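Local structure of polyphosphate kinase (Porphyromonas gingivalis, 2O8R) at residues Glu138-Pro141 and Leu142-Pro145; Tyr206-Leu209 and Glu210-Ile213; Ile552-Leu555 and Tyr556-Ser559. The protein probably catalyses the reversible transfer of the terminal phosphate of ATP to long-chain polyphosphate. The protein carries 3 engineered substitutions. All coordinates share one frame; numbering follows the deposited sequence.

Contact 1. Residues Glu138-Pro141 and Leu142-Pro145; sequences EIFP and LLYP
L143 folds back on I139 and F140 where the helix of residues 125-139 winds down through a short 3-10 segment before the strand of residues 146-147. The 3-10 character shows in two i-to-i+3 bonds. L142 N donates to I139 O at 2.7 Å, and L143 N donates to F140 O at 2.9 Å, the latter reaching its acceptor from above the carbonyl plane. P141 suits this turn because its ring fixes phi near the helical value and its nitrogen needs no acceptor. Along the side chain of L143, CB rests against F140 O at 3.3 Å. Beyond it CG forks: CD1 turns to I139 CG2, 3.7 Å away, and CD2 meets F140 CD1 at 4.1 Å, the two side chains crossing at about a right angle. I139 can offer CG2 here because that methyl lies anti to its own backbone N, while CG1 leads away to the helix of residues 209-214. The branched leucine thus fills a buried position between an aliphatic and an aromatic neighbour, and V220 joins F140 and L143 from the helix of residues 217-220. The second subunit also borders this turn: Y144 of that subunit stacks on Y144 of this chain, and its F156 packs on F140. Across the turn, one water donates to both P141 O and L143 O, at 2.6 Å from P141 O.

Contact 2. Residues Tyr206-Leu209 and Glu210-Ile213; sequences YSFL and EDII
F208 lies alongside both E210 and D211, the three side chains pointing the same way from the start of a short helix. The carboxylate of E210 is turned 74° from the plane of the phenyl ring and that of D211 65°, so neither lies flat on it. E210 brings OE1 to within 3.4 Å of F208 CB and OE2 to 3.5 Å of F208 CD1. It bends back this far because CG sits between the backbone N and the carbonyl carbon (chi1 69°) and the chain turns again at chi2. D211 reaches the other ortho carbon, with OD2 3.7 Å from F208 CD2. These acids are engaged beyond the ring: E210 OE2 forms a salt bridge with R191, and D211 OD2 is hydrogen-bonded to the hydroxyl of Y300, whose own ring stacks with F208. The buried E210 is tolerated beside the ring because R191 pairs with its carboxylate, while the partly exposed D211 has the hydroxyl of Y300.

The motif is a strand-to-helix junction, with F208 ending the strand of residues 204-208 and occupying the N-cap position of the helix of residues 209-214. Its carbonyl oxygen receives weak bonds from D211 N and I212 N, the latter at 3.4 Å. One residue on, I213 N gives L209 O a regular helical bond of 3.2 Å.

Apolar side chains occupy another side of the helix. L209 places CD1 at 4.3 Å from I212 CD1, and both residues pack on V193 of the neighbouring strand and on I139 of the helix of residues 125-139. The CB of S207, which also packs on L195, lies 4.2 Å from I212 CG1.

Contact 3. Residues Ile552-Leu555 and Tyr556-Ser559; sequences ITQL and YRAS
I552 and Y556 lie side by side, one turn apart on the helix of residues 549-560, and point the same way. The methyl CG2 of I552 approaches Y556 CE2 to 3.4 Å; it lies anti to the backbone N, which sets it beside the carbonyl and on the side of the next turn. The bond from Y556 N to I552 O, 2.9 Å long, runs nearly along the C=O axis. T553 accepts R557 N through its carbonyl, and its hydroxyl turns back to K549 O, an economical way for threonine to satisfy its OG1 within a helix. Q554 crosses R557 obliquely, its amide plane 48° from the guanidinium; the guanidinium nitrogen NH1 of R557 rests against the aliphatic part of Q554, 3.8 Å from its CG. The arginine bends at chi3 (30°), and its NH2 forms a salt bridge with E525. Q554 O takes the amide of A558, and L555 O that of S559, each at 2.8 Å from its donor nitrogen.

This is the helix of a beta-alpha-beta unit between the parallel strands 538-543 and 564-569, within the second of the PLD-clan C-terminal domains. L555 and A558 face strand 538-543, where the small alanine permits close approach to M539. Q554, R557 and A558 also meet the helix of residues 516-532, while the hydroxyl of Y556 bonds to V576 N in the loop between strands 564-569 and 585-589.

Overall arrangement
Contacts 1 and 2 belong to one body: both fall in the middle domain, their centres 13 Å apart, and I139 CD1 meets L209 CD1 at 3.5 Å while L143 packs on I213. Contact 3 lies across the chain's centre, about 60 Å from contact 1 and 54 Å from contact 2, centre to centre, in a C-terminal domain. Contact 1 is partly buried and adjoins the second subunit; contacts 2 and 3 are buried within their own chain. Their backbone bonds differ with their place on a helix: 3-10 bonds where a helix ends, weak cap bonds where one begins, and regular i-to-i+4 bonds along the helix of contact 3. Acids flank an aromatic ring only in contact 2.

Contact 1. Residues Glu138-Pro141 and Leu142-Pro145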
loop_
_atom_site.group_PDB
_atom_site.type_symbol
_atom_site.label_atom_id
_atom_site.label_comp_id
_atom_site.label_asym_id
_atom_site.label_seq_id
_atom_site.Cartn_x
_atom_site.Cartn_y
_atom_site.Cartn_z
ATOM N N GLU A 138 23.357 -8.163 -3.829
ATOM C CA GLU A 138 21.925 -7.837 -3.818
ATOM C C GLU A 138 20.961 -9.002 -4.091
ATOM O O GLU A 138 19.934 -9.116 -3.429
ATOM C CB GLU A 138 21.640 -6.699 -4.799
ATOM C CG GLU A 138 22.407 -5.423 -4.512
ATOM C CD GLU A 138 21.660 -4.470 -3.609
ATOM O OE1 GLU A 138 20.612 -4.858 -3.053
ATOM O OE2 GLU A 138 22.121 -3.318 -3.460
ATOM N N ILE A 139 21.268 -9.843 -5.074
ATOM C CA ILE A 139 20.393 -10.976 -5.389
ATOM C C ILE A 139 20.614 -12.160 -4.455
ATOM O O ILE A 139 19.683 -12.630 -3.802
ATOM C CB ILE A 139 20.591 -11.486 -6.824
ATOM C CG1 ILE A 139 20.283 -10.382 -7.833
ATOM C CG2 ILE A 139 19.712 -12.695 -7.069
ATOM C CD1 ILE A 139 20.376 -10.833 -9.254
ATOM N N PHE A 140 21.852 -12.635 -4.404
ATOM C CA PHE A 140 22.190 -13.848 -3.663
ATOM C C PHE A 140 21.593 -13.907 -2.256
ATOM O O PHE A 140 20.993 -14.913 -1.902
ATOM C CB PHE A 140 23.707 -14.082 -3.642
ATOM C CG PHE A 140 24.110 -15.367 -3.001
ATOM C CD1 PHE A 140 24.162 -16.536 -3.745
ATOM C CD2 PHE A 140 24.433 -15.414 -1.647
ATOM C CE1 PHE A 140 24.530 -17.735 -3.164
ATOM C CE2 PHE A 140 24.801 -16.606 -1.055
ATOM C CZ PHE A 140 24.851 -17.774 -1.818
ATOM N N PRO A 141 21.741 -12.838 -1.453
ATOM C CA PRO A 141 21.133 -12.887 -0.106
ATOM C C PRO A 141 19.619 -13.130 -0.087
ATOM O O PRO A 141 19.069 -13.436 0.964
ATOM C CB PRO A 141 21.430 -11.500 0.479
ATOM C CG PRO A 141 22.555 -10.947 -0.345
ATOM C CD PRO A 141 22.475 -11.575 -1.694
ATOM N N LEU A 142 18.959 -13.000 -1.235
ATOM C CA LEU A 142 17.513 -13.171 -1.313
ATOM C C LEU A 142 17.125 -14.516 -1.952
ATOM O O LEU A 142 15.960 -14.784 -2.235
ATOM C CB LEU A 142 16.893 -11.997 -2.082
ATOM C CG LEU A 142 17.044 -10.558 -1.556
ATOM C CD1 LEU A 142 16.229 -9.589 -2.405
ATOM C CD2 LEU A 142 16.612 -10.453 -0.107
ATOM N N LEU A 143 18.111 -15.372 -2.159
ATOM C CA LEU A 143 17.877 -16.679 -2.745
ATOM C C LEU A 143 17.609 -17.753 -1.693
ATOM O O LEU A 143 17.980 -17.623 -0.532
ATOM C CB LEU A 143 19.092 -17.077 -3.575
ATOM C CG LEU A 143 19.086 -16.817 -5.087
ATOM C CD1 LEU A 143 18.203 -15.666 -5.465
ATOM C CD2 LEU A 143 20.505 -16.605 -5.602
ATOM N N TYR A 144 16.943 -18.818 -2.113
ATOM C CA TYR A 144 16.808 -20.009 -1.298
ATOM C C TYR A 144 17.041 -21.212 -2.196
ATOM O O TYR A 144 16.097 -21.722 -2.789
ATOM C CB TYR A 144 15.420 -20.088 -0.701
ATOM C CG TYR A 144 15.109 -18.979 0.253
ATOM C CD1 TYR A 144 15.310 -19.132 1.609
ATOM C CD2 TYR A 144 14.577 -17.776 -0.202
ATOM C CE1 TYR A 144 15.000 -18.106 2.501
ATOM C CE2 TYR A 144 14.267 -16.748 0.672
ATOM C CZ TYR A 144 14.479 -16.916 2.018
ATOM O OH TYR A 144 14.185 -15.883 2.873
ATOM N N PRO A 145 18.305 -21.654 -2.324
ATOM C CA PRO A 145 18.613 -22.765 -3.228
ATOM C C PRO A 145 18.013 -24.038 -2.695
ATOM O O PRO A 145 18.339 -24.466 -1.588
ATOM C CB PRO A 145 20.139 -22.844 -3.200
ATOM C CG PRO A 145 20.585 -21.536 -2.604
ATOM C CD PRO A 145 19.511 -21.146 -1.650
HETATM O O HOH W 1 17.819 -15.680 1.345
#

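Contact 2. Residues Tyr206-Leu209 and Glu210-Ile213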
loop_
_atom_site.group_PDB
_atom_site.type_symbol
_atom_site.label_atom_id
_atom_site.label_comp_id
_atom_site.label_asym_id
_atom_site.label_seq_id
_atom_site.Cartn_x
_atom_site.Cartn_y
_atom_site.Cartn_z
ATOM N N TYR A 206 18.835 -2.864 -19.946
ATOM C CA TYR A 206 18.055 -3.563 -18.940
ATOM C C TYR A 206 18.242 -5.061 -19.019
ATOM O O TYR A 206 18.490 -5.621 -20.087
ATOM C CB TYR A 206 16.577 -3.207 -19.061
ATOM C CG TYR A 206 16.317 -1.744 -18.872
ATOM C CD1 TYR A 206 16.280 -1.189 -17.597
ATOM C CD2 TYR A 206 16.123 -0.905 -19.970
ATOM C CE1 TYR A 206 16.043 0.159 -17.409
ATOM C CE2 TYR A 206 15.889 0.452 -19.796
ATOM C CZ TYR A 206 15.854 0.976 -18.509
ATOM O OH TYR A 206 15.630 2.314 -18.315
ATOM N N SER A 207 18.113 -5.707 -17.873
ATOM C CA SER A 207 18.229 -7.149 -17.797
ATOM C C SER A 207 17.092 -7.681 -16.976
ATOM O O SER A 207 16.682 -7.036 -16.007
ATOM C CB SER A 207 19.525 -7.523 -17.103
ATOM O OG SER A 207 20.625 -7.258 -17.937
ATOM N N PHE A 208 16.586 -8.850 -17.368
ATOM C CA PHE A 208 15.673 -9.631 -16.522
ATOM C C PHE A 208 16.443 -10.096 -15.296
ATOM O O PHE A 208 17.603 -10.518 -15.392
ATOM C CB PHE A 208 15.152 -10.875 -17.249
ATOM C CG PHE A 208 14.193 -10.582 -18.382
ATOM C CD1 PHE A 208 12.822 -10.693 -18.192
ATOM C CD2 PHE A 208 14.657 -10.233 -19.638
ATOM C CE1 PHE A 208 11.937 -10.446 -19.230
ATOM C CE2 PHE A 208 13.778 -9.991 -20.678
ATOM C CZ PHE A 208 12.416 -10.097 -20.474
ATOM N N LEU A 209 15.799 -10.025 -14.146
ATOM C CA LEU A 209 16.384 -10.546 -12.928
ATOM C C LEU A 209 16.797 -12.008 -13.097
ATOM O O LEU A 209 17.917 -12.379 -12.728
ATOM C CB LEU A 209 15.394 -10.405 -11.777
ATOM C CG LEU A 209 15.909 -10.523 -10.347
ATOM C CD1 LEU A 209 17.200 -9.742 -10.181
ATOM C CD2 LEU A 209 14.826 -10.025 -9.377
ATOM N N GLU A 210 15.916 -12.826 -13.682
ATOM C CA GLU A 210 16.178 -14.272 -13.787
ATOM C C GLU A 210 17.349 -14.590 -14.703
ATOM O O GLU A 210 18.000 -15.616 -14.536
ATOM C CB GLU A 210 14.931 -15.075 -14.195
ATOM C CG GLU A 210 14.440 -14.861 -15.631
ATOM C CD GLU A 210 13.411 -13.737 -15.756
ATOM O OE1 GLU A 210 13.470 -12.765 -14.968
ATOM O OE2 GLU A 210 12.544 -13.827 -16.657
ATOM N N ASP A 211 17.616 -13.703 -15.658
ATOM C CA ASP A 211 18.784 -13.845 -16.514
ATOM C C ASP A 211 20.075 -13.702 -15.694
ATOM O O ASP A 211 20.974 -14.532 -15.788
ATOM C CB ASP A 211 18.730 -12.843 -17.669
ATOM C CG ASP A 211 17.864 -13.325 -18.830
ATOM O OD1 ASP A 211 17.471 -14.507 -18.855
ATOM O OD2 ASP A 211 17.584 -12.515 -19.733
ATOM N N ILE A 212 20.142 -12.673 -14.859
ATOM C CA ILE A 212 21.283 -12.484 -13.984
ATOM C C ILE A 212 21.529 -13.716 -13.136
ATOM O O ILE A 212 22.661 -14.195 -13.056
ATOM C CB ILE A 212 21.133 -11.254 -13.075
ATOM C CG1 ILE A 212 20.837 -10.004 -13.930
ATOM C CG2 ILE A 212 22.413 -11.090 -12.196
ATOM C CD1 ILE A 212 20.250 -8.846 -13.126
ATOM N N ILE A 213 20.471 -14.232 -12.519
ATOM C CA ILE A 213 20.588 -15.444 -11.713
ATOM C C ILE A 213 21.178 -16.607 -12.535
ATOM O O ILE A 213 22.145 -17.241 -12.120
ATOM C CB ILE A 213 19.246 -15.824 -11.053
ATOM C CG1 ILE A 213 18.865 -14.758 -10.010
ATOM C CG2 ILE A 213 19.351 -17.202 -10.402
ATOM C CD1 ILE A 213 17.614 -15.072 -9.198
#

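Contact 3. Residues Ile552-Leu555 and Tyr556-Ser559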
loop_
_atom_site.group_PDB
_atom_site.type_symbol
_atom_site.label_atom_id
_atom_site.label_comp_id
_atom_site.label_asym_id
_atom_site.label_seq_id
_atom_site.Cartn_x
_atom_site.Cartn_y
_atom_site.Cartn_z
ATOM N N ILE A 552 -30.534 -11.443 -25.677
ATOM C CA ILE A 552 -29.952 -11.670 -26.984
ATOM C C ILE A 552 -31.035 -12.169 -27.942
ATOM O O ILE A 552 -31.132 -11.706 -29.082
ATOM C CB ILE A 552 -28.737 -12.615 -26.923
ATOM C CG1 ILE A 552 -27.603 -11.945 -26.137
ATOM C CG2 ILE A 552 -28.244 -12.929 -28.316
ATOM C CD1 ILE A 552 -26.318 -12.745 -26.064
ATOM N N THR A 553 -31.894 -13.057 -27.453
ATOM C CA THR A 553 -32.969 -13.602 -28.280
ATOM C C THR A 553 -33.951 -12.510 -28.715
ATOM O O THR A 553 -34.386 -12.476 -29.865
ATOM C CB THR A 553 -33.711 -14.766 -27.574
ATOM O OG1 THR A 553 -32.763 -15.726 -27.084
ATOM C CG2 THR A 553 -34.627 -15.458 -28.535
ATOM N N GLN A 554 -34.274 -11.607 -27.796
ATOM C CA GLN A 554 -35.094 -10.439 -28.110
ATOM C C GLN A 554 -34.444 -9.582 -29.200
ATOM O O GLN A 554 -35.123 -9.077 -30.097
ATOM C CB GLN A 554 -35.336 -9.609 -26.845
ATOM C CG GLN A 554 -35.763 -10.465 -25.662
ATOM C CD GLN A 554 -36.151 -9.669 -24.431
ATOM O OE1 GLN A 554 -36.337 -8.455 -24.489
ATOM N NE2 GLN A 554 -36.290 -10.361 -23.306
ATOM N N LEU A 555 -33.124 -9.438 -29.124
ATOM C CA LEU A 555 -32.398 -8.635 -30.088
ATOM C C LEU A 555 -32.487 -9.270 -31.461
ATOM O O LEU A 555 -32.754 -8.580 -32.449
ATOM C CB LEU A 555 -30.944 -8.461 -29.662
ATOM C CG LEU A 555 -30.717 -7.677 -28.372
ATOM C CD1 LEU A 555 -29.258 -7.784 -27.945
ATOM C CD2 LEU A 555 -31.150 -6.218 -28.516
ATOM N N TYR A 556 -32.278 -10.586 -31.504
ATOM C CA TYR A 556 -32.425 -11.372 -32.726
ATOM C C TYR A 556 -33.822 -11.208 -33.323
ATOM O O TYR A 556 -33.972 -11.031 -34.540
ATOM C CB TYR A 556 -32.206 -12.848 -32.438
ATOM C CG TYR A 556 -30.766 -13.285 -32.295
ATOM C CD1 TYR A 556 -29.784 -12.827 -33.168
ATOM C CD2 TYR A 556 -30.393 -14.196 -31.303
ATOM C CE1 TYR A 556 -28.462 -13.252 -33.045
ATOM C CE2 TYR A 556 -29.086 -14.634 -31.187
ATOM C CZ TYR A 556 -28.131 -14.154 -32.052
ATOM O OH TYR A 556 -26.843 -14.582 -31.917
ATOM N N ARG A 557 -34.838 -11.269 -32.464
ATOM C CA ARG A 557 -36.205 -11.045 -32.908
ATOM C C ARG A 557 -36.427 -9.615 -33.401
ATOM O O ARG A 557 -37.183 -9.402 -34.349
ATOM C CB ARG A 557 -37.210 -11.383 -31.816
ATOM C CG ARG A 557 -37.355 -12.867 -31.499
ATOM C CD ARG A 557 -38.249 -13.076 -30.278
ATOM N NE ARG A 557 -39.237 -12.000 -30.177
ATOM C CZ ARG A 557 -39.387 -11.185 -29.131
ATOM N NH1 ARG A 557 -38.634 -11.322 -28.040
ATOM N NH2 ARG A 557 -40.311 -10.236 -29.178
ATOM N N ALA A 558 -35.771 -8.645 -32.772
ATOM C CA ALA A 558 -35.873 -7.260 -33.223
ATOM C C ALA A 558 -35.251 -7.129 -34.604
ATOM O O ALA A 558 -35.826 -6.505 -35.487
ATOM C CB ALA A 558 -35.213 -6.319 -32.239
ATOM N N SER A 559 -34.094 -7.754 -34.796
ATOM C CA SER A 559 -33.428 -7.767 -36.097
ATOM C C SER A 559 -34.340 -8.370 -37.164
ATOM O O SER A 559 -34.645 -7.719 -38.173
ATOM C CB SER A 559 -32.122 -8.558 -36.017
ATOM O OG SER A 559 -31.442 -8.558 -37.259
#